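Local atomic coordinates of glyoxalase family protein (Bacillus cereus, PDB entry 1ZSW), a protein that binds zinc and belongs to the glyoxalase/bleomycin resistance protein/dioxygenase superfamily, its precise function being unknown. Residues G53-K58 / G306-L311; D75-P80 / H163-E168; T134-P139 / M181-L186; R138-F143 / R150-V155. All coordinates share one frame; numbering follows the deposited sequence.

Interaction 1: G53-K58 / G306-L311; sequences GLRRVK and GDVEHL
R55, at the start of strand 55-62, reaches into the loop 306-311 and grips it by its backbone carbonyls. With CG anti to the backbone N (chi1 -173°) and the chain extended as far as NE, the guanidinium is carried straight out to the carbonyls of V308 and E309. NH2 donates to V308 O at 2.8 Å, nearly in line with the carbonyl bond, while NH1 adds a weak bond to the same oxygen and NH2 another to E309 O. L311 CB lies over one face of the group, 3.9 Å from CZ, and V308 CG1 sits at its edge. NE is linked to L311 O through a water, 3.0 Å from NE, and NH1 also bonds K76 O. The strand is an edge strand of the mixed sheet that carries the zinc ligands H33, H246 and E294, so the loop packs against the margin of that sheet. Next along it, R56 turns its guanidinium to G312 O. A classic bulge sets V57 and K58 together opposite F72 of strand 69-74; V57 O lies 3.7 Å from L311 CB. L311 CD2 also nears K58, whose NZ, 4.2 Å away, forms a salt bridge with D305.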
loop_
_atom_site.group_PDB
_atom_site.type_symbol
_atom_site.label_atom_id
_atom_site.label_comp_id
_atom_site.label_asym_id
_atom_site.label_seq_id
_atom_site.Cartn_x
_atom_site.Cartn_y
_atom_site.Cartn_z
ATOM N N GLY A 53 15.462 -0.521 5.024
ATOM C CA GLY A 53 16.288 -0.054 3.923
ATOM C C GLY A 53 15.577 0.720 2.828
ATOM O O GLY A 53 16.138 0.881 1.750
ATOM N N LEU A 54 14.307 1.099 3.058
ATOM C CA LEU A 54 13.518 1.794 2.040
ATOM C C LEU A 54 13.983 3.248 2.014
ATOM O O LEU A 54 14.541 3.736 3.010
ATOM C CB LEU A 54 12.017 1.776 2.364
ATOM C CG LEU A 54 11.447 0.361 2.491
ATOM C CD1 LEU A 54 10.001 0.526 2.939
ATOM C CD2 LEU A 54 11.457 -0.369 1.195
ATOM N N ARG A 55 13.742 3.909 0.878
ATOM C CA ARG A 55 14.021 5.357 0.816
ATOM C C ARG A 55 12.877 6.157 1.399
ATOM O O ARG A 55 11.727 5.856 1.098
ATOM C CB ARG A 55 14.181 5.799 -0.629
ATOM C CG ARG A 55 14.652 7.300 -0.730
ATOM C CD ARG A 55 14.938 7.646 -2.177
ATOM N NE ARG A 55 15.670 8.926 -2.155
ATOM C CZ ARG A 55 16.086 9.592 -3.222
ATOM N NH1 ARG A 55 15.870 9.132 -4.440
ATOM N NH2 ARG A 55 16.760 10.721 -3.038
ATOM N N ARG A 56 13.175 7.181 2.208
ATOM C CA ARG A 56 12.112 8.111 2.588
ATOM C C ARG A 56 11.943 9.040 1.421
ATOM O O ARG A 56 12.802 9.896 1.186
ATOM C CB ARG A 56 12.407 8.879 3.867
ATOM C CG ARG A 56 11.245 9.865 4.161
ATOM C CD ARG A 56 11.435 10.532 5.479
ATOM N NE ARG A 56 12.350 11.673 5.323
ATOM C CZ ARG A 56 13.444 11.876 6.051
ATOM N NH1 ARG A 56 13.810 11.027 7.010
ATOM N NH2 ARG A 56 14.177 12.960 5.832
ATOM N N VAL A 57 10.879 8.834 0.657
ATOM C CA VAL A 57 10.719 9.533 -0.627
ATOM C C VAL A 57 9.990 10.853 -0.460
ATOM O O VAL A 57 10.043 11.689 -1.354
ATOM C CB VAL A 57 10.070 8.653 -1.731
ATOM C CG1 VAL A 57 11.000 7.490 -2.076
ATOM C CG2 VAL A 57 8.704 8.073 -1.285
ATOM N N LYS A 58 9.278 11.029 0.650
ATOM C CA LYS A 58 8.576 12.289 0.893
ATOM C C LYS A 58 8.295 12.488 2.359
ATOM O O LYS A 58 7.811 11.584 3.065
ATOM C CB LYS A 58 7.269 12.391 0.084
ATOM C CG LYS A 58 6.872 13.854 -0.252
ATOM C CD LYS A 58 7.109 14.083 -1.766
ATOM C CE LYS A 58 7.447 15.515 -2.131
ATOM N NZ LYS A 58 8.305 15.540 -3.365
ATOM N N GLY A 306 10.224 18.029 -7.585
ATOM C CA GLY A 306 11.584 17.901 -7.071
ATOM C C GLY A 306 12.426 16.929 -7.854
ATOM O O GLY A 306 11.897 16.078 -8.577
ATOM N N ASP A 307 13.742 17.062 -7.716
ATOM C CA ASP A 307 14.688 16.142 -8.335
ATOM C C ASP A 307 14.783 14.846 -7.539
ATOM O O ASP A 307 14.665 14.858 -6.302
ATOM C CB ASP A 307 16.073 16.783 -8.420
ATOM C CG ASP A 307 16.579 17.247 -7.067
ATOM O OD1 ASP A 307 17.496 16.595 -6.525
ATOM O OD2 ASP A 307 16.047 18.249 -6.531
ATOM N N VAL A 308 14.999 13.742 -8.251
ATOM C CA VAL A 308 15.241 12.431 -7.632
ATOM C C VAL A 308 16.384 12.486 -6.609
ATOM O O VAL A 308 16.328 11.841 -5.551
ATOM C CB VAL A 308 15.526 11.337 -8.708
ATOM C CG1 VAL A 308 15.830 9.991 -8.071
ATOM C CG2 VAL A 308 14.353 11.194 -9.662
ATOM N N GLU A 309 17.423 13.263 -6.905
ATOM C CA GLU A 309 18.586 13.309 -6.017
ATOM C C GLU A 309 18.278 13.688 -4.573
ATOM O O GLU A 309 18.920 13.187 -3.655
ATOM C CB GLU A 309 19.699 14.208 -6.579
ATOM C CG GLU A 309 20.824 13.424 -7.241
ATOM C CD GLU A 309 21.687 12.652 -6.241
ATOM O OE1 GLU A 309 22.106 11.519 -6.565
ATOM O OE2 GLU A 309 21.947 13.173 -5.129
ATOM N N HIS A 310 17.281 14.542 -4.374
ATOM C CA HIS A 310 17.022 15.116 -3.056
ATOM C C HIS A 310 15.634 14.791 -2.465
ATOM O O HIS A 310 15.230 15.381 -1.464
ATOM C CB HIS A 310 17.284 16.628 -3.096
ATOM C CG HIS A 310 18.724 16.968 -3.325
ATOM N ND1 HIS A 310 19.695 16.756 -2.370
ATOM C CD2 HIS A 310 19.367 17.468 -4.408
ATOM C CE1 HIS A 310 20.872 17.120 -2.848
ATOM N NE2 HIS A 310 20.699 17.556 -4.083
ATOM N N LEU A 311 14.921 13.841 -3.076
ATOM C CA LEU A 311 13.617 13.390 -2.558
ATOM C C LEU A 311 13.701 13.093 -1.084
ATOM O O LEU A 311 14.630 12.412 -0.641
ATOM C CB LEU A 311 13.162 12.100 -3.235
ATOM C CG LEU A 311 12.616 12.139 -4.660
ATOM C CD1 LEU A 311 12.268 10.724 -5.084
ATOM C CD2 LEU A 311 11.397 13.050 -4.798
HETATM O O HOH W 1 16.286 10.238 0.422
#

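Interaction 2: D75-P80 / H163-E168; sequences DKTGSP and HWETWE
K76 and E168 form the salt bridge of this contact. The lysine chain runs extended to CE and bends at its last torsion (chi4 71°), bringing NZ to 2.8 Å from E168 OE2 on the syn lone pair of that oxygen. Backbone bonding accompanies it: K76 N donates to E165 O at 3.0 Å. The carboxylate of D75 joins both loops. Its OD2 accepts from E165 N at 2.9 Å and from the S79 hydroxyl, the two donors approaching from opposite faces of the carboxylate, and OD1 takes S79 N, which fixes the group's rotation. A water donates to E165 OE1 at 3.0 Å and weakly to D75 OD2. The rings of H163 and W164 converge on one acceptor, P80 O. H163 NE2 meets it at 2.8 Å, in the carbonyl plane on a lone pair, and W164 NE1 at 3.0 Å, tilted from that plane; the oxygen lies close to both ring planes. In the packing, S79 OG lies at the H163 edge, near the ring plane, and the K76 chain crosses the W167 side chain at about a right angle, CG 4.1 Å from CE3. W164 also stacks edge-to-face with F224. The contact pins the turn between strands 69-74 and 83-88, two members of the zinc-bearing sheet of this glyoxalase-superfamily fold, to the long connection that leads on to strand 180-188.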
loop_
_atom_site.group_PDB
_atom_site.type_symbol
_atom_site.label_atom_id
_atom_site.label_comp_id
_atom_site.label_asym_id
_atom_site.label_seq_id
_atom_site.Cartn_x
_atom_site.Cartn_y
_atom_site.Cartn_z
ATOM N N ASP A 75 10.752 2.956 -3.128
ATOM C CA ASP A 75 11.948 2.687 -3.918
ATOM C C ASP A 75 12.646 4.010 -4.245
ATOM O O ASP A 75 12.335 5.031 -3.659
ATOM C CB ASP A 75 11.628 1.844 -5.176
ATOM C CG ASP A 75 10.921 2.615 -6.281
ATOM O OD1 ASP A 75 10.500 3.746 -6.026
ATOM O OD2 ASP A 75 10.767 2.065 -7.408
ATOM N N LYS A 76 13.574 3.964 -5.195
ATOM C CA LYS A 76 14.380 5.168 -5.524
ATOM C C LYS A 76 13.527 6.423 -5.738
ATOM O O LYS A 76 13.885 7.507 -5.263
ATOM C CB LYS A 76 15.231 4.902 -6.762
ATOM C CG LYS A 76 16.197 6.049 -7.128
ATOM C CD LYS A 76 16.919 5.679 -8.419
ATOM C CE LYS A 76 17.820 6.806 -8.895
ATOM N NZ LYS A 76 18.982 6.920 -7.976
ATOM N N THR A 77 12.400 6.281 -6.427
ATOM C CA THR A 77 11.532 7.438 -6.726
ATOM C C THR A 77 10.164 7.384 -6.034
ATOM O O THR A 77 9.277 8.214 -6.276
ATOM C CB THR A 77 11.270 7.589 -8.242
ATOM O OG1 THR A 77 10.596 6.425 -8.732
ATOM C CG2 THR A 77 12.576 7.774 -9.003
ATOM N N GLY A 78 9.960 6.378 -5.202
ATOM C CA GLY A 78 8.655 6.244 -4.581
ATOM C C GLY A 78 7.634 5.846 -5.623
ATOM O O GLY A 78 6.477 6.289 -5.569
ATOM N N SER A 79 8.015 4.970 -6.547
ATOM C CA SER A 79 7.125 4.658 -7.676
ATOM C C SER A 79 5.868 3.889 -7.220
ATOM O O SER A 79 5.901 3.250 -6.159
ATOM C CB SER A 79 7.875 3.905 -8.743
ATOM O OG SER A 79 8.249 2.662 -8.254
ATOM N N PRO A 80 4.764 4.000 -7.975
ATOM C CA PRO A 80 3.542 3.266 -7.653
ATOM C C PRO A 80 3.844 1.793 -7.428
ATOM O O PRO A 80 4.566 1.146 -8.227
ATOM C CB PRO A 80 2.692 3.437 -8.903
ATOM C CG PRO A 80 3.041 4.881 -9.325
ATOM C CD PRO A 80 4.555 4.909 -9.135
ATOM N N HIS A 163 8.826 -0.260 -13.646
ATOM C CA HIS A 163 9.340 1.035 -13.186
ATOM C C HIS A 163 10.038 1.048 -11.817
ATOM O O HIS A 163 10.666 2.032 -11.472
ATOM C CB HIS A 163 8.293 2.150 -13.273
ATOM C CG HIS A 163 7.116 1.973 -12.369
ATOM N ND1 HIS A 163 5.819 1.954 -12.832
ATOM C CD2 HIS A 163 7.031 1.842 -11.022
ATOM C CE1 HIS A 163 4.985 1.796 -11.818
ATOM N NE2 HIS A 163 5.695 1.730 -10.707
ATOM N N TRP A 164 9.945 -0.041 -11.057
ATOM C CA TRP A 164 10.637 -0.111 -9.768
ATOM C C TRP A 164 12.170 -0.005 -9.888
ATOM O O TRP A 164 12.754 -0.544 -10.827
ATOM C CB TRP A 164 10.272 -1.415 -9.062
ATOM C CG TRP A 164 8.825 -1.512 -8.621
ATOM C CD1 TRP A 164 7.860 -0.534 -8.674
ATOM C CD2 TRP A 164 8.209 -2.651 -8.000
ATOM N NE1 TRP A 164 6.682 -1.012 -8.159
ATOM C CE2 TRP A 164 6.874 -2.306 -7.728
ATOM C CE3 TRP A 164 8.658 -3.940 -7.667
ATOM C CZ2 TRP A 164 5.978 -3.196 -7.118
ATOM C CZ3 TRP A 164 7.763 -4.841 -7.076
ATOM C CH2 TRP A 164 6.438 -4.456 -6.800
ATOM N N GLU A 165 12.802 0.698 -8.946
ATOM C CA GLU A 165 14.265 0.819 -8.912
ATOM C C GLU A 165 14.827 0.715 -7.517
ATOM O O GLU A 165 14.392 1.422 -6.607
ATOM C CB GLU A 165 14.694 2.168 -9.478
ATOM C CG GLU A 165 14.530 2.280 -10.957
ATOM C CD GLU A 165 14.775 3.700 -11.433
ATOM O OE1 GLU A 165 13.929 4.590 -11.158
ATOM O OE2 GLU A 165 15.833 3.911 -12.058
ATOM N N THR A 166 15.840 -0.123 -7.345
ATOM C CA THR A 166 16.481 -0.221 -6.040
ATOM C C THR A 166 17.234 1.079 -5.708
ATOM O O THR A 166 17.609 1.871 -6.582
ATOM C CB THR A 166 17.434 -1.452 -5.945
ATOM O OG1 THR A 166 18.406 -1.376 -6.988
ATOM C CG2 THR A 166 16.653 -2.786 -6.093
ATOM N N TRP A 167 17.428 1.270 -4.417
ATOM C CA TRP A 167 17.916 2.504 -3.844
ATOM C C TRP A 167 19.386 2.373 -3.489
ATOM O O TRP A 167 19.749 1.584 -2.625
ATOM C CB TRP A 167 17.054 2.771 -2.609
ATOM C CG TRP A 167 17.406 3.901 -1.754
ATOM C CD1 TRP A 167 17.385 3.921 -0.390
ATOM C CD2 TRP A 167 17.825 5.199 -2.171
ATOM N NE1 TRP A 167 17.758 5.150 0.067
ATOM C CE2 TRP A 167 18.025 5.960 -1.003
ATOM C CE3 TRP A 167 18.026 5.799 -3.420
ATOM C CZ2 TRP A 167 18.431 7.289 -1.037
ATOM C CZ3 TRP A 167 18.421 7.133 -3.455
ATOM C CH2 TRP A 167 18.621 7.853 -2.271
ATOM N N GLU A 168 20.237 3.181 -4.139
ATOM C CA GLU A 168 21.690 3.019 -4.013
ATOM C C GLU A 168 22.282 3.478 -2.677
ATOM O O GLU A 168 23.448 3.191 -2.380
ATOM C CB GLU A 168 22.422 3.735 -5.163
ATOM C CG GLU A 168 22.344 5.271 -5.101
ATOM C CD GLU A 168 21.213 5.864 -5.939
ATOM O OE1 GLU A 168 21.394 7.014 -6.429
ATOM O OE2 GLU A 168 20.150 5.204 -6.104
HETATM O O HOH W 2 11.934 4.368 -8.888
#

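Interaction 3: T134-P139 / M181-L186; sequences TYANRP and MGSVEL
Y135 points its ring across to strand 181-186, where the hydroxyl meets E185 and one ring edge meets S183. A trans first torsion (chi1 -177°) sends the ring out from its strand far enough for OH to donate to E185 OE1 at 2.7 Å. The oxygen lies near the ring plane and receives the hydroxyl on its anti side, somewhat out of the carboxylate plane; ring and carboxylate are turned 29° from each other. The E185 carboxylate has further partners that hold it in place: OE1 forms a salt bridge with R104, and OE2 bonds T103. Such pairing with an arginine would be expected to favour the charged carboxylate. On the other side of the hydroxyl, the CE1 edge of Y135 rests 3.8 Å from S183 CB, near the ring plane.

S183 turns its hydroxyl to a different set of groups. One water, in the plane of the R138 guanidinium, receives R138 NH1 at 2.8 Å and donates to both Y135 O and S183 OG; E226 binds both NH1 of R138 and the S183 hydroxyl, so water and carboxylate together tie the two side chains. A136 CB approaches S183 OG at 3.9 Å. The residues Y135 to R138 form a type I' turn, joining strands 133-135 and 138-144 as a tight hairpin.

This hairpin leans over strand 180-188 within the second mixed sheet: V152 and L154 of strand 150-155 pack against the Y135 side chain, V228 of strand 227-231 touches both Y135 and A136, and strand 101-109 lies beside strand 180-188.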
loop_
_atom_site.group_PDB
_atom_site.type_symbol
_atom_site.label_atom_id
_atom_site.label_comp_id
_atom_site.label_asym_id
_atom_site.label_seq_id
_atom_site.Cartn_x
_atom_site.Cartn_y
_atom_site.Cartn_z
ATOM N N THR A 134 5.337 -20.072 4.428
ATOM C CA THR A 134 4.681 -19.968 3.151
ATOM C C THR A 134 3.599 -18.916 3.404
ATOM O O THR A 134 3.054 -18.852 4.507
ATOM C CB THR A 134 4.130 -21.352 2.772
ATOM O OG1 THR A 134 5.247 -22.266 2.642
ATOM C CG2 THR A 134 3.360 -21.316 1.478
ATOM N N TYR A 135 3.364 -18.037 2.431
ATOM C CA TYR A 135 2.227 -17.123 2.518
ATOM C C TYR A 135 1.678 -16.935 1.126
ATOM O O TYR A 135 2.415 -16.608 0.225
ATOM C CB TYR A 135 2.628 -15.779 3.152
ATOM C CG TYR A 135 1.427 -14.890 3.302
ATOM C CD1 TYR A 135 1.014 -14.081 2.243
ATOM C CD2 TYR A 135 0.708 -14.861 4.493
ATOM C CE1 TYR A 135 -0.122 -13.282 2.361
ATOM C CE2 TYR A 135 -0.443 -14.076 4.630
ATOM C CZ TYR A 135 -0.825 -13.264 3.545
ATOM O OH TYR A 135 -1.965 -12.478 3.640
ATOM N N ALA A 136 0.378 -17.189 0.944
ATOM C CA ALA A 136 -0.255 -17.143 -0.367
ATOM C C ALA A 136 0.558 -17.838 -1.458
ATOM O O ALA A 136 0.797 -17.290 -2.547
ATOM C CB ALA A 136 -0.564 -15.671 -0.765
ATOM N N ASN A 137 1.030 -19.046 -1.128
ATOM C CA ASN A 137 1.737 -19.894 -2.077
ATOM C C ASN A 137 3.136 -19.430 -2.488
ATOM O O ASN A 137 3.661 -19.865 -3.506
ATOM C CB ASN A 137 0.851 -20.192 -3.285
ATOM C CG ASN A 137 -0.421 -20.958 -2.891
ATOM O OD1 ASN A 137 -0.347 -21.989 -2.225
ATOM N ND2 ASN A 137 -1.574 -20.447 -3.289
ATOM N N ARG A 138 3.740 -18.570 -1.672
ATOM C CA ARG A 138 5.101 -18.118 -1.897
ATOM C C ARG A 138 5.943 -18.332 -0.656
ATOM O O ARG A 138 5.454 -18.178 0.460
ATOM C CB ARG A 138 5.108 -16.613 -2.256
ATOM C CG ARG A 138 4.353 -16.314 -3.515
ATOM C CD ARG A 138 4.611 -14.865 -4.027
ATOM N NE ARG A 138 3.782 -14.634 -5.210
ATOM C CZ ARG A 138 2.481 -14.350 -5.134
ATOM N NH1 ARG A 138 1.917 -14.252 -3.945
ATOM N NH2 ARG A 138 1.760 -14.153 -6.237
ATOM N N PRO A 139 7.253 -18.669 -0.819
ATOM C CA PRO A 139 8.114 -18.687 0.349
ATOM C C PRO A 139 8.112 -17.319 1.024
ATOM O O PRO A 139 8.099 -16.312 0.339
ATOM C CB PRO A 139 9.512 -19.030 -0.221
ATOM C CG PRO A 139 9.274 -19.508 -1.601
ATOM C CD PRO A 139 7.950 -19.023 -2.067
ATOM N N MET A 181 5.347 -3.781 -3.196
ATOM C CA MET A 181 4.236 -4.522 -2.582
ATOM C C MET A 181 3.912 -5.772 -3.332
ATOM O O MET A 181 3.861 -5.781 -4.556
ATOM C CB MET A 181 2.966 -3.644 -2.542
ATOM C CG MET A 181 3.212 -2.436 -1.651
ATOM S SD MET A 181 1.898 -1.163 -1.888
ATOM C CE MET A 181 0.631 -2.086 -1.106
ATOM N N GLY A 182 3.582 -6.812 -2.555
ATOM C CA GLY A 182 2.965 -8.034 -3.112
ATOM C C GLY A 182 1.569 -8.225 -2.523
ATOM O O GLY A 182 0.758 -7.298 -2.549
ATOM N N SER A 183 1.260 -9.408 -1.999
ATOM C CA SER A 183 -0.062 -9.674 -1.446
ATOM C C SER A 183 -0.428 -8.665 -0.375
ATOM O O SER A 183 0.399 -8.397 0.507
ATOM C CB SER A 183 -0.048 -11.038 -0.739
ATOM O OG SER A 183 0.618 -11.997 -1.527
ATOM N N VAL A 184 -1.667 -8.172 -0.401
ATOM C CA VAL A 184 -2.198 -7.363 0.730
ATOM C C VAL A 184 -3.378 -8.140 1.285
ATOM O O VAL A 184 -4.173 -8.619 0.528
ATOM C CB VAL A 184 -2.640 -5.950 0.262
ATOM C CG1 VAL A 184 -3.322 -5.208 1.402
ATOM C CG2 VAL A 184 -1.386 -5.115 -0.179
ATOM N N GLU A 185 -3.420 -8.272 2.606
ATOM C CA GLU A 185 -4.444 -9.112 3.276
ATOM C C GLU A 185 -5.584 -8.239 3.798
ATOM O O GLU A 185 -5.338 -7.232 4.530
ATOM C CB GLU A 185 -3.781 -9.798 4.452
ATOM C CG GLU A 185 -4.649 -10.832 5.143
ATOM C CD GLU A 185 -3.909 -11.387 6.327
ATOM O OE1 GLU A 185 -3.049 -12.305 6.106
ATOM O OE2 GLU A 185 -4.127 -10.890 7.465
ATOM N N LEU A 186 -6.802 -8.654 3.456
ATOM C CA LEU A 186 -8.057 -8.010 3.939
ATOM C C LEU A 186 -8.769 -9.060 4.809
ATOM O O LEU A 186 -8.930 -10.193 4.348
ATOM C CB LEU A 186 -8.966 -7.632 2.755
ATOM C CG LEU A 186 -8.329 -6.766 1.659
ATOM C CD1 LEU A 186 -9.314 -6.365 0.589
ATOM C CD2 LEU A 186 -7.686 -5.504 2.267
HETATM O O HOH W 3 2.413 -14.364 -1.187
#

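Interaction 4: R138-F143 / R150-V155; sequences RPALQF and RLVLLV
L141 and L153 exchange the central pair of backbone hydrogen bonds: L153 N donates to L141 O at 2.8 Å and L141 N to L153 O at 2.9 Å. A second hydrogen-bonded pair follows at F143 and L151, where L151 N reaches F143 O at 2.8 Å and F143 N returns the bond to L151 O. V155 N to P139 O, 3.0 Å, extends the pairing to the other end, the proline itself having no N-H to give. Between them A140 with L154 and Q142 with V152 are non-hydrogen-bonded pairs, and CA-H...O contacts such as A140 CA to L153 O lie between the hydrogen-bonded pairs.

Two faces result. On the one with L141 and L153, a chi1 of 68° folds the F143 ring across to the partner strand, where L151 CB lies over one of its faces, toward the rim. This CH-pi contact brings L151 CB to 3.7 Å from the ring centroid, 22° off its normal. L153 CD2 approaches F143 CE2 at 3.6 Å from an oblique direction. L115 and W118 of helix 112-124 pack on L153, and F122 meets the F143 ring. On the other face A140 CB touches V152 CG2 at 3.7 Å and L154 CD2, and Y135 packs beside A140.

The strands run at 157° to each other, as an antiparallel beta hairpin in the second mixed sheet. Strand 101-109 runs parallel to 150-155 on its other side, consistent with the beta-rich modules of the glyoxalase/bleomycin resistance superfamily.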
loop_
_atom_site.group_PDB
_atom_site.type_symbol
_atom_site.label_atom_id
_atom_site.label_comp_id
_atom_site.label_asym_id
_atom_site.label_seq_id
_atom_site.Cartn_x
_atom_site.Cartn_y
_atom_site.Cartn_z
ATOM N N ARG A 138 3.740 -18.570 -1.672
ATOM C CA ARG A 138 5.101 -18.118 -1.897
ATOM C C ARG A 138 5.943 -18.332 -0.656
ATOM O O ARG A 138 5.454 -18.178 0.460
ATOM C CB ARG A 138 5.108 -16.613 -2.256
ATOM C CG ARG A 138 4.353 -16.314 -3.515
ATOM C CD ARG A 138 4.611 -14.865 -4.027
ATOM N NE ARG A 138 3.782 -14.634 -5.210
ATOM C CZ ARG A 138 2.481 -14.350 -5.134
ATOM N NH1 ARG A 138 1.917 -14.252 -3.945
ATOM N NH2 ARG A 138 1.760 -14.153 -6.237
ATOM N N PRO A 139 7.253 -18.669 -0.819
ATOM C CA PRO A 139 8.114 -18.687 0.349
ATOM C C PRO A 139 8.112 -17.319 1.024
ATOM O O PRO A 139 8.099 -16.312 0.339
ATOM C CB PRO A 139 9.512 -19.030 -0.221
ATOM C CG PRO A 139 9.274 -19.508 -1.601
ATOM C CD PRO A 139 7.950 -19.023 -2.067
ATOM N N ALA A 140 8.090 -17.300 2.340
ATOM C CA ALA A 140 7.800 -16.078 3.093
ATOM C C ALA A 140 8.460 -16.010 4.464
ATOM O O ALA A 140 8.839 -17.054 5.056
ATOM C CB ALA A 140 6.272 -15.958 3.252
ATOM N N LEU A 141 8.558 -14.788 5.001
ATOM C CA LEU A 141 8.978 -14.557 6.362
ATOM C C LEU A 141 8.117 -13.475 6.940
ATOM O O LEU A 141 8.148 -12.338 6.446
ATOM C CB LEU A 141 10.467 -14.130 6.413
ATOM C CG LEU A 141 11.167 -13.877 7.743
ATOM C CD1 LEU A 141 11.357 -15.163 8.591
ATOM C CD2 LEU A 141 12.542 -13.219 7.488
ATOM N N GLN A 142 7.316 -13.826 7.934
ATOM C CA GLN A 142 6.438 -12.853 8.571
ATOM C C GLN A 142 7.181 -12.008 9.581
ATOM O O GLN A 142 8.096 -12.469 10.253
ATOM C CB GLN A 142 5.255 -13.542 9.277
ATOM C CG GLN A 142 4.287 -14.205 8.336
ATOM C CD GLN A 142 3.225 -15.000 9.087
ATOM O OE1 GLN A 142 3.023 -14.819 10.289
ATOM N NE2 GLN A 142 2.555 -15.886 8.379
ATOM N N PHE A 143 6.811 -10.737 9.697
ATOM C CA PHE A 143 7.394 -9.905 10.745
ATOM C C PHE A 143 6.431 -8.776 11.159
ATOM O O PHE A 143 5.377 -8.613 10.547
ATOM C CB PHE A 143 8.774 -9.350 10.310
ATOM C CG PHE A 143 8.716 -8.338 9.178
ATOM C CD1 PHE A 143 8.883 -6.999 9.465
ATOM C CD2 PHE A 143 8.575 -8.741 7.865
ATOM C CE1 PHE A 143 8.893 -6.044 8.428
ATOM C CE2 PHE A 143 8.553 -7.796 6.801
ATOM C CZ PHE A 143 8.731 -6.447 7.111
ATOM N N ARG A 150 1.513 -5.767 10.912
ATOM C CA ARG A 150 1.936 -7.056 10.411
ATOM C C ARG A 150 2.344 -6.957 8.968
ATOM O O ARG A 150 1.568 -6.428 8.136
ATOM C CB ARG A 150 0.820 -8.113 10.597
ATOM C CG ARG A 150 0.526 -8.380 12.097
ATOM C CD ARG A 150 -0.825 -9.082 12.249
ATOM N NE ARG A 150 -1.928 -8.108 12.250
ATOM C CZ ARG A 150 -3.214 -8.448 12.343
ATOM N NH1 ARG A 150 -3.565 -9.732 12.432
ATOM N NH2 ARG A 150 -4.144 -7.509 12.360
ATOM N N LEU A 151 3.572 -7.430 8.690
ATOM C CA LEU A 151 4.130 -7.512 7.347
ATOM C C LEU A 151 4.666 -8.893 6.998
ATOM O O LEU A 151 4.831 -9.740 7.884
ATOM C CB LEU A 151 5.262 -6.451 7.161
ATOM C CG LEU A 151 4.877 -5.011 7.510
ATOM C CD1 LEU A 151 5.376 -4.638 8.891
ATOM C CD2 LEU A 151 5.469 -4.026 6.460
ATOM N N VAL A 152 4.844 -9.165 5.726
ATOM C CA VAL A 152 5.394 -10.456 5.325
ATOM C C VAL A 152 6.277 -10.286 4.100
ATOM O O VAL A 152 5.864 -9.679 3.097
ATOM C CB VAL A 152 4.275 -11.526 5.121
ATOM C CG1 VAL A 152 3.300 -11.146 3.993
ATOM C CG2 VAL A 152 4.898 -12.913 4.787
ATOM N N LEU A 153 7.512 -10.790 4.194
ATOM C CA LEU A 153 8.376 -10.815 3.041
ATOM C C LEU A 153 8.057 -12.019 2.158
ATOM O O LEU A 153 7.837 -13.140 2.677
ATOM C CB LEU A 153 9.843 -10.836 3.463
ATOM C CG LEU A 153 10.345 -9.742 4.366
ATOM C CD1 LEU A 153 11.802 -10.002 4.693
ATOM C CD2 LEU A 153 10.220 -8.357 3.673
ATOM N N LEU A 154 8.005 -11.800 0.862
ATOM C CA LEU A 154 7.525 -12.817 -0.084
ATOM C C LEU A 154 8.505 -12.952 -1.246
ATOM O O LEU A 154 8.937 -11.958 -1.838
ATOM C CB LEU A 154 6.175 -12.407 -0.651
ATOM C CG LEU A 154 5.010 -12.126 0.299
ATOM C CD1 LEU A 154 3.869 -11.398 -0.495
ATOM C CD2 LEU A 154 4.546 -13.437 0.988
ATOM N N VAL A 155 8.863 -14.171 -1.598
ATOM C CA VAL A 155 9.820 -14.348 -2.672
ATOM C C VAL A 155 9.232 -14.136 -4.027
ATOM O O VAL A 155 8.246 -14.773 -4.397
ATOM C CB VAL A 155 10.573 -15.705 -2.588
ATOM C CG1 VAL A 155 11.415 -15.894 -3.830
ATOM C CG2 VAL A 155 11.411 -15.718 -1.336
#

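Of the four contacts, interaction 1 begins first: it closes the longest loop, joining strand 55-62 to the region after strand 292-300, and the other three contacts are nested inside that loop. Interaction 2 ties the turn after strand 69-74 to the connection before strand 180-188 and encloses interaction 4, a short hairpin. Interaction 3 crosses interaction 2 in the chain, and shares R138 and P139 with interaction 4. Interactions 1 and 2 touch beside the zinc-bearing sheet, whereas 3 and 4 sit together in the second sheet; W164 against M181 links interaction 2 to interaction 3.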